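Local coordinates for protein acetone carboxylase alpha subunit (Xanthobacter autotrophicus Py2, PDB 5M45) that serves as the alpha subunit of a metal-containing enzyme and belongs to the hydantoinase B/oxoprolinase family, at residues A347-F352 and W387-D392; S338-H343 and R393-S398. All coordinates share one frame; numbering follows the deposited sequence.

Overall arrangement
Strand 330-333, helix 349-361 and the parallel, neighbouring strand 378-381 follow one another in a beta-alpha-beta crossover, and both contacts tie the loops around it. From the N terminus, the chain leaves strand 330-333 through 338-343, enters the helix at 347-352, returns through strand 378-381 and runs as 387-398 toward helix 401-422. Contact 1 closes a loop of 34 residues; contact 2, pairing the earlier loop 338-343 with the later 393-398, encloses it with 49. Their centres lie about 9 Å apart. Ser-338 O to Trp-387 N and Trp-340 NE1 to Asp-391 OD1, each 3.0 Å and probably hydrogen-bonded, join them directly.

Contact 1: residues A347-F352 and W387-D392; sequences AHQVSF and WMNPDD
The N-terminal cap of helix 349-361 rests on loop 387-392, where Ala-347 N donates to Trp-387 O (3.1 Å, N-H...O angle 154°) and Pro-390 CD packs 3.1 Å from Ala-347 O. His-348 is the N-cap residue: its ND1 accepts from Val-350 N in the ring plane, at 3.1 Å. Beside the cap, a water takes the N-H of Gln-349 and donates to Asn-389 OD1. Gln-349 NE2 reaches the same oxygen in a weak bond of 3.4 Å; the two side chains run side by side, pointing the same way, with their amide planes 90° apart. Both amides also hold the C-terminal segment, Gln-349 OE1 accepting from Phe-773 N and NE2 bonding to Gln-772 OE1, while Asn-389 ND2 bonds to Glu-776 OE2 and to Leu-382 O, just past strand 378-381. The apolar half centres on Phe-352, whose CG, anti to the backbone N (chi1 -174°), lies against Met-388 CB. This CB covers one face of the ring, 4.0 Å from its centroid, and SD adds a Met-aromatic contact. The bent methionine chain brings CE 3.9 Å from Phe-352 CZ and also over a face of the Trp-387 indole. Phe-352 turns its edge to that indole in an offset T-shaped pair, CE1 lying 3.8 Å from Trp-387 CH2. Leu-404 and Ala-407 of helix 401-422 pack against Phe-352, while Met-316 and Ala-318 of strand 313-324 touch Trp-387.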
loop_
_atom_site.group_PDB
_atom_site.type_symbol
_atom_site.label_atom_id
_atom_site.label_comp_id
_atom_site.label_asym_id
_atom_site.label_seq_id
_atom_site.Cartn_x
_atom_site.Cartn_y
_atom_site.Cartn_z
ATOM N N ALA A 347 6.684 4.416 -17.373
ATOM C CA ALA A 347 7.021 3.022 -17.619
ATOM C C ALA A 347 8.425 2.623 -17.115
ATOM O O ALA A 347 8.927 3.198 -16.095
ATOM C CB ALA A 347 6.789 2.700 -19.128
ATOM N N HIS A 348 9.020 1.602 -17.721
ATOM C CA HIS A 348 10.278 1.015 -17.271
ATOM C C HIS A 348 10.939 0.396 -18.493
ATOM O O HIS A 348 10.233 0.045 -19.460
ATOM C CB HIS A 348 9.986 -0.039 -16.200
ATOM C CG HIS A 348 11.190 -0.593 -15.496
ATOM N ND1 HIS A 348 11.976 -1.576 -16.043
ATOM C CD2 HIS A 348 11.675 -0.384 -14.247
ATOM C CE1 HIS A 348 12.936 -1.913 -15.190
ATOM N NE2 HIS A 348 12.766 -1.211 -14.085
ATOM N N GLN A 349 12.267 0.283 -18.473
ATOM C CA GLN A 349 12.997 -0.285 -19.612
ATOM C C GLN A 349 12.498 -1.696 -20.002
ATOM O O GLN A 349 12.403 -2.018 -21.177
ATOM C CB GLN A 349 14.534 -0.212 -19.392
ATOM C CG GLN A 349 15.092 -1.171 -18.336
ATOM C CD GLN A 349 16.622 -1.083 -18.275
ATOM O OE1 GLN A 349 17.322 -1.949 -18.764
ATOM N NE2 GLN A 349 17.128 -0.022 -17.691
ATOM N N VAL A 350 12.180 -2.529 -19.027
ATOM C CA VAL A 350 11.665 -3.879 -19.259
ATOM C C VAL A 350 10.288 -3.883 -19.942
ATOM O O VAL A 350 10.108 -4.591 -20.945
ATOM C CB VAL A 350 11.591 -4.705 -17.939
ATOM C CG1 VAL A 350 10.877 -6.023 -18.167
ATOM C CG2 VAL A 350 12.991 -4.953 -17.345
ATOM N N SER A 351 9.306 -3.152 -19.403
ATOM C CA SER A 351 7.985 -3.130 -20.030
ATOM C C SER A 351 8.029 -2.486 -21.438
ATOM O O SER A 351 7.356 -2.958 -22.348
ATOM C CB SER A 351 6.957 -2.428 -19.132
ATOM O OG SER A 351 7.330 -1.071 -18.840
ATOM N N PHE A 352 8.818 -1.412 -21.594
ATOM C CA PHE A 352 8.947 -0.780 -22.888
ATOM C C PHE A 352 9.530 -1.714 -23.966
ATOM O O PHE A 352 8.944 -1.853 -25.045
ATOM C CB PHE A 352 9.782 0.509 -22.804
ATOM C CG PHE A 352 9.820 1.294 -24.099
ATOM C CD1 PHE A 352 8.772 2.129 -24.433
ATOM C CD2 PHE A 352 10.867 1.168 -24.960
ATOM C CE1 PHE A 352 8.782 2.841 -25.646
ATOM C CE2 PHE A 352 10.912 1.916 -26.163
ATOM C CZ PHE A 352 9.857 2.727 -26.509
ATOM N N TRP A 387 10.634 9.029 -19.926
ATOM C CA TRP A 387 9.444 8.332 -19.395
ATOM C C TRP A 387 9.520 6.804 -19.522
ATOM O O TRP A 387 8.928 6.098 -18.687
ATOM C CB TRP A 387 8.134 8.876 -20.018
ATOM C CG TRP A 387 7.971 8.570 -21.518
ATOM C CD1 TRP A 387 8.259 9.406 -22.579
ATOM C CD2 TRP A 387 7.483 7.360 -22.072
ATOM N NE1 TRP A 387 7.959 8.759 -23.767
ATOM C CE2 TRP A 387 7.482 7.506 -23.478
ATOM C CE3 TRP A 387 7.011 6.155 -21.517
ATOM C CZ2 TRP A 387 7.025 6.484 -24.334
ATOM C CZ3 TRP A 387 6.589 5.148 -22.366
ATOM C CH2 TRP A 387 6.585 5.314 -23.755
ATOM N N MET A 388 10.207 6.302 -20.563
ATOM C CA MET A 388 10.431 4.863 -20.769
ATOM C C MET A 388 11.605 4.246 -19.956
ATOM O O MET A 388 11.746 3.036 -19.926
ATOM C CB MET A 388 10.555 4.487 -22.266
ATOM C CG MET A 388 11.792 5.010 -22.996
ATOM S SD MET A 388 11.624 6.644 -23.734
ATOM C CE MET A 388 10.566 6.261 -25.141
ATOM N N ASN A 389 12.426 5.070 -19.300
ATOM C CA ASN A 389 13.524 4.575 -18.416
ATOM C C ASN A 389 13.732 5.602 -17.285
ATOM O O ASN A 389 14.757 6.276 -17.225
ATOM C CB ASN A 389 14.786 4.317 -19.240
ATOM C CG ASN A 389 15.910 3.652 -18.464
ATOM O OD1 ASN A 389 15.724 3.070 -17.344
ATOM N ND2 ASN A 389 17.112 3.749 -19.020
ATOM N N PRO A 390 12.731 5.731 -16.393
ATOM C CA PRO A 390 12.789 6.810 -15.402
ATOM C C PRO A 390 13.866 6.631 -14.370
ATOM O O PRO A 390 14.283 5.507 -14.093
ATOM C CB PRO A 390 11.404 6.786 -14.733
ATOM C CG PRO A 390 10.539 5.946 -15.612
ATOM C CD PRO A 390 11.440 4.983 -16.317
ATOM N N ASP A 391 14.260 7.737 -13.762
ATOM C CA ASP A 391 15.326 7.783 -12.746
ATOM C C ASP A 391 14.825 8.272 -11.383
ATOM O O ASP A 391 15.602 8.861 -10.595
ATOM C CB ASP A 391 16.481 8.670 -13.278
ATOM C CG ASP A 391 16.036 10.142 -13.533
ATOM O OD1 ASP A 391 14.849 10.476 -13.529
ATOM O OD2 ASP A 391 16.916 11.013 -13.702
ATOM N N ASP A 392 13.533 8.048 -11.090
ATOM C CA ASP A 392 12.953 8.464 -9.804
ATOM C C ASP A 392 12.008 7.407 -9.253
ATOM O O ASP A 392 11.067 7.001 -9.923
ATOM C CB ASP A 392 12.231 9.818 -9.895
ATOM C CG ASP A 392 11.914 10.398 -8.526
ATOM O OD1 ASP A 392 10.938 9.963 -7.862
ATOM O OD2 ASP A 392 12.686 11.271 -8.052
HETATM O O HOH W 1 13.942 1.441 -16.245
#

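Contact 2: residues S338-H343 and R393-S398; sequences SRWGWH and RRVAFS
Val-395 CG1 stands above the plane of the Trp-340 indole, near the rim, within 3.5 Å of CE3. With CG1 anti to the carbonyl carbon (chi1 -62°), this single methyl makes the close contact. Beside it, the Trp-342 ring is set edge-on to the flat guanidinium of Arg-394: CH2 stands over the centre of the group, 3.8 Å from CZ, with the planes 87° apart. Trp-342 CH2 also lies at the edge of the Trp-340 ring, joining both halves of this dense cluster. Arg-394 NE forms a salt bridge with Asp-392 OD1, and Ile-450 of a second subunit packs on Arg-394. Trp-342 NE1 is hydrogen-bonded to Tyr-754 O. Toward His-343 the joint is looser and wet, though buried. A water lies between the backbones, 2.8 Å from Gly-341 O, and accepts from Ala-396 N (3.0 Å), and the methyl CB of Ala-396 comes 3.4 Å from His-343 O. Further on, Ser-398 O is hydrogen-bonded to ND1 of His-150, a ligand of the manganese ion, so loop 393-398 reaches the second shell of that site. The facing chain bends in an inverse gamma turn centred on Trp-342, closed by a weak bond from His-343 N to Gly-341 O.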
loop_
_atom_site.group_PDB
_atom_site.type_symbol
_atom_site.label_atom_id
_atom_site.label_comp_id
_atom_site.label_asym_id
_atom_site.label_seq_id
_atom_site.Cartn_x
_atom_site.Cartn_y
_atom_site.Cartn_z
ATOM N N SER A 338 10.632 12.479 -24.152
ATOM C CA SER A 338 10.264 13.347 -23.015
ATOM C C SER A 338 10.488 12.664 -21.647
ATOM O O SER A 338 10.813 11.490 -21.573
ATOM C CB SER A 338 8.815 13.873 -23.189
ATOM O OG SER A 338 7.864 12.823 -23.295
ATOM N N ARG A 339 10.315 13.426 -20.568
ATOM C CA ARG A 339 10.588 13.009 -19.187
ATOM C C ARG A 339 9.391 12.298 -18.570
ATOM O O ARG A 339 8.248 12.502 -18.993
ATOM C CB ARG A 339 10.931 14.247 -18.327
ATOM C CG ARG A 339 11.479 13.974 -16.939
ATOM C CD ARG A 339 11.953 15.201 -16.176
ATOM N NE ARG A 339 10.901 16.144 -15.821
ATOM C CZ ARG A 339 10.720 17.361 -16.382
ATOM N NH1 ARG A 339 11.554 17.832 -17.338
ATOM N NH2 ARG A 339 9.721 18.144 -15.945
ATOM N N TRP A 340 9.659 11.450 -17.563
ATOM C CA TRP A 340 8.582 10.977 -16.664
ATOM C C TRP A 340 7.776 12.161 -16.108
ATOM O O TRP A 340 8.240 13.309 -16.140
ATOM C CB TRP A 340 9.158 10.103 -15.532
ATOM C CG TRP A 340 10.127 10.823 -14.619
ATOM C CD1 TRP A 340 11.482 10.874 -14.755
ATOM C CD2 TRP A 340 9.817 11.537 -13.428
ATOM N NE1 TRP A 340 12.033 11.609 -13.736
ATOM C CE2 TRP A 340 11.037 12.033 -12.904
ATOM C CE3 TRP A 340 8.636 11.830 -12.761
ATOM C CZ2 TRP A 340 11.113 12.774 -11.717
ATOM C CZ3 TRP A 340 8.718 12.596 -11.574
ATOM C CH2 TRP A 340 9.946 13.037 -11.065
ATOM N N GLY A 341 6.576 11.899 -15.619
ATOM C CA GLY A 341 5.757 12.982 -15.038
ATOM C C GLY A 341 4.863 12.582 -13.853
ATOM O O GLY A 341 4.851 11.395 -13.421
ATOM N N TRP A 342 4.088 13.570 -13.380
ATOM C CA TRP A 342 3.224 13.412 -12.216
ATOM C C TRP A 342 1.813 12.993 -12.686
ATOM O O TRP A 342 0.900 13.798 -12.830
ATOM C CB TRP A 342 3.193 14.675 -11.350
ATOM C CG TRP A 342 4.547 15.158 -10.902
ATOM C CD1 TRP A 342 5.199 16.282 -11.357
ATOM C CD2 TRP A 342 5.423 14.554 -9.946
ATOM N NE1 TRP A 342 6.416 16.413 -10.737
ATOM C CE2 TRP A 342 6.583 15.358 -9.870
ATOM C CE3 TRP A 342 5.356 13.402 -9.162
ATOM C CZ2 TRP A 342 7.648 15.065 -9.010
ATOM C CZ3 TRP A 342 6.403 13.117 -8.309
ATOM C CH2 TRP A 342 7.549 13.950 -8.243
ATOM N N HIS A 343 1.718 11.693 -12.969
ATOM C CA HIS A 343 0.551 11.035 -13.569
ATOM C C HIS A 343 0.797 9.519 -13.472
ATOM O O HIS A 343 1.813 9.105 -12.913
ATOM C CB HIS A 343 0.345 11.530 -15.007
ATOM C CG HIS A 343 1.573 11.468 -15.862
ATOM N ND1 HIS A 343 2.219 10.291 -16.157
ATOM C CD2 HIS A 343 2.280 12.439 -16.492
ATOM C CE1 HIS A 343 3.274 10.527 -16.923
ATOM N NE2 HIS A 343 3.342 11.831 -17.125
ATOM N N ARG A 393 12.246 7.015 -8.006
ATOM C CA ARG A 393 11.532 5.921 -7.366
ATOM C C ARG A 393 10.112 6.266 -6.945
ATOM O O ARG A 393 9.445 5.399 -6.420
ATOM C CB ARG A 393 12.324 5.385 -6.154
ATOM C CG ARG A 393 12.459 6.324 -4.969
ATOM C CD ARG A 393 13.352 5.686 -3.902
ATOM N NE ARG A 393 13.523 6.514 -2.711
ATOM C CZ ARG A 393 12.677 6.586 -1.681
ATOM N NH1 ARG A 393 12.957 7.376 -0.663
ATOM N NH2 ARG A 393 11.543 5.906 -1.648
ATOM N N ARG A 394 9.655 7.509 -7.175
ATOM C CA ARG A 394 8.277 7.922 -6.829
ATOM C C ARG A 394 7.247 7.804 -7.942
ATOM O O ARG A 394 6.082 8.076 -7.679
ATOM C CB ARG A 394 8.245 9.374 -6.305
ATOM C CG ARG A 394 9.006 9.556 -4.994
ATOM C CD ARG A 394 9.212 11.024 -4.645
ATOM N NE ARG A 394 10.040 11.648 -5.642
ATOM C CZ ARG A 394 10.255 12.951 -5.757
ATOM N NH1 ARG A 394 9.693 13.824 -4.918
ATOM N NH2 ARG A 394 11.017 13.390 -6.738
ATOM N N VAL A 395 7.651 7.431 -9.161
ATOM C CA VAL A 395 6.742 7.502 -10.303
ATOM C C VAL A 395 5.564 6.503 -10.140
ATOM O O VAL A 395 5.737 5.410 -9.534
ATOM C CB VAL A 395 7.438 7.324 -11.673
ATOM C CG1 VAL A 395 8.455 8.450 -11.893
ATOM C CG2 VAL A 395 8.095 5.961 -11.818
ATOM N N ALA A 396 4.409 6.893 -10.690
ATOM C CA ALA A 396 3.232 6.015 -10.763
ATOM C C ALA A 396 3.078 5.360 -12.160
ATOM O O ALA A 396 3.526 5.919 -13.187
ATOM C CB ALA A 396 1.987 6.806 -10.412
ATOM N N PHE A 397 2.435 4.197 -12.168
ATOM C CA PHE A 397 2.368 3.285 -13.315
ATOM C C PHE A 397 0.963 2.730 -13.677
ATOM O O PHE A 397 0.871 1.971 -14.651
ATOM C CB PHE A 397 3.221 2.032 -13.020
ATOM C CG PHE A 397 4.672 2.283 -12.697
ATOM C CD1 PHE A 397 5.619 2.290 -13.699
ATOM C CD2 PHE A 397 5.092 2.409 -11.370
ATOM C CE1 PHE A 397 6.987 2.454 -13.382
ATOM C CE2 PHE A 397 6.444 2.534 -11.047
ATOM C CZ PHE A 397 7.398 2.560 -12.058
ATOM N N SER A 398 -0.094 3.034 -12.927
ATOM C CA SER A 398 -1.376 2.278 -13.108
ATOM C C SER A 398 -1.863 2.196 -14.557
ATOM O O SER A 398 -2.506 1.212 -14.916
ATOM C CB SER A 398 -2.528 2.838 -12.244
ATOM O OG SER A 398 -2.394 2.448 -10.874
HETATM O O HOH W 2 4.536 9.886 -11.132
#